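Local coordinates for protein MDM10 isoform 1 (Saccharomyces cerevisiae, PDB 7BTX) that belongs to the ERMES complex tethering the endoplasmic reticulum to mitochondria and takes part in late assembly of the outer-membrane TOM translocase, at residues 433-436 and 437-440. Sequence-based numbering, arbitrary orientation.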
loop_
_atom_site.group_PDB
_atom_site.type_symbol
_atom_site.label_atom_id
_atom_site.label_comp_id
_atom_site.label_asym_id
_atom_site.label_seq_id
_atom_site.Cartn_x
_atom_site.Cartn_y
_atom_site.Cartn_z
ATOM N N GLY D 433 -0.299 22.124 -22.392
ATOM C CA GLY D 433 -0.910 22.136 -23.702
ATOM C C GLY D 433 -2.374 21.767 -23.673
ATOM O O GLY D 433 -2.729 20.644 -23.309
ATOM N N LYS D 434 -3.237 22.696 -24.055
ATOM C CA LYS D 434 -4.668 22.453 -24.094
ATOM C C LYS D 434 -5.103 22.076 -25.502
ATOM O O LYS D 434 -4.405 22.311 -26.485
ATOM C CB LYS D 434 -5.439 23.681 -23.611
ATOM C CG LYS D 434 -6.673 23.351 -22.798
ATOM C CD LYS D 434 -7.481 24.595 -22.487
ATOM C CE LYS D 434 -8.136 25.154 -23.735
ATOM N NZ LYS D 434 -8.977 26.343 -23.429
ATOM N N TRP D 435 -6.284 21.482 -25.580
ATOM C CA TRP D 435 -6.887 21.045 -26.829
ATOM C C TRP D 435 -8.395 21.152 -26.653
ATOM O O TRP D 435 -8.856 22.013 -25.897
ATOM C CB TRP D 435 -6.444 19.634 -27.209
ATOM C CG TRP D 435 -6.504 19.391 -28.689
ATOM C CD1 TRP D 435 -6.425 20.328 -29.671
ATOM C CD2 TRP D 435 -6.698 18.136 -29.347
ATOM N NE1 TRP D 435 -6.538 19.736 -30.901
ATOM C CE2 TRP D 435 -6.709 18.388 -30.730
ATOM C CE3 TRP D 435 -6.854 16.821 -28.900
ATOM C CZ2 TRP D 435 -6.868 17.377 -31.670
ATOM C CZ3 TRP D 435 -7.012 15.818 -29.834
ATOM C CH2 TRP D 435 -7.017 16.101 -31.203
ATOM N N ARG D 436 -9.161 20.373 -27.421
ATOM C CA ARG D 436 -10.610 20.315 -27.258
ATOM C C ARG D 436 -10.998 19.952 -25.829
ATOM O O ARG D 436 -11.633 20.744 -25.124
ATOM C CB ARG D 436 -11.197 19.305 -28.243
ATOM C CG ARG D 436 -12.603 19.625 -28.710
ATOM C CD ARG D 436 -12.965 18.821 -29.945
ATOM N NE ARG D 436 -12.234 19.264 -31.130
ATOM C CZ ARG D 436 -11.229 18.594 -31.685
ATOM N NH1 ARG D 436 -10.822 17.445 -31.163
ATOM N NH2 ARG D 436 -10.625 19.077 -32.762
ATOM N N GLY D 437 -10.603 18.769 -25.372
ATOM C CA GLY D 437 -10.938 18.362 -24.023
ATOM C C GLY D 437 -9.740 17.897 -23.231
ATOM O O GLY D 437 -9.836 17.672 -22.024
ATOM N N PHE D 438 -8.604 17.762 -23.899
ATOM C CA PHE D 438 -7.406 17.225 -23.282
ATOM C C PHE D 438 -6.548 18.344 -22.712
ATOM O O PHE D 438 -6.706 19.514 -23.057
ATOM C CB PHE D 438 -6.607 16.411 -24.293
ATOM C CG PHE D 438 -7.337 15.216 -24.814
ATOM C CD1 PHE D 438 -7.271 14.009 -24.148
ATOM C CD2 PHE D 438 -8.091 15.299 -25.970
ATOM C CE1 PHE D 438 -7.942 12.906 -24.626
ATOM C CE2 PHE D 438 -8.766 14.201 -26.452
ATOM C CZ PHE D 438 -8.689 13.003 -25.778
ATOM N N LEU D 439 -5.635 17.965 -21.818
ATOM C CA LEU D 439 -4.731 18.929 -21.197
ATOM C C LEU D 439 -3.504 18.174 -20.711
ATOM O O LEU D 439 -3.586 17.445 -19.721
ATOM C CB LEU D 439 -5.425 19.658 -20.052
ATOM C CG LEU D 439 -4.772 20.879 -19.403
ATOM C CD1 LEU D 439 -5.861 21.849 -19.009
ATOM C CD2 LEU D 439 -3.958 20.514 -18.175
ATOM N N ILE D 440 -2.377 18.360 -21.386
ATOM C CA ILE D 440 -1.110 17.750 -20.999
ATOM C C ILE D 440 -0.280 18.808 -20.290
ATOM O O ILE D 440 -0.265 19.969 -20.706
ATOM C CB ILE D 440 -0.380 17.187 -22.233
ATOM C CG1 ILE D 440 -1.288 16.215 -22.976
ATOM C CG2 ILE D 440 0.868 16.431 -21.838
ATOM C CD1 ILE D 440 -0.767 15.823 -24.327
#
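Trp435 and Phe438 touch across the tight reversal between strands 426-434 and 439-447, a worked example of how a beta hairpin pairs side chains as it turns. Their side chains run abreast and point the same way. The benzene half of the indole does the touching: CE3 of Trp435 lies 3.5 Å from CD2 of Phe438, which sits at the indole's edge, near its plane. The ring planes are inclined by 32° with centroids 5.9 Å apart, an oblique apolar contact. Different first torsions bring the rings together: in Trp435 CG is anti to the backbone N (chi1 -154°), whereas in Phe438 it is anti to the carbonyl carbon (chi1 -62°). Arg436 folds back to carry NH1 over one indole face, 3.9 Å above the plane and toward the rim.

The backbone hydrogen bond from Trp435 N to Phe438 O is weak, 3.2 Å long and bent. Firmer closure comes at the hydrogen-bonded antiparallel pair Gly433-Ile440, where Gly433 N reaches Ile440 O at 2.7 Å and Ile440 N returns to Gly433 O at 3.0 Å. One step nearer the turn, at the non-hydrogen-bonded pair Lys434-Leu439, CG of Lys434 meets CD1 of Leu439 at 4.2 Å, while the ammonium end departs from the partner strand. Phe438 also meets the ring of Tyr491, and Gly437 and Leu439 bond through their backbones to Ser492 and Gln490, linking this beta-barrel hairpin to the C-terminal residues. The chemistry implies a division of labour: paired amides set the strand register, and the apolar ring contact probably steadies a turn whose own hydrogen bond is weak.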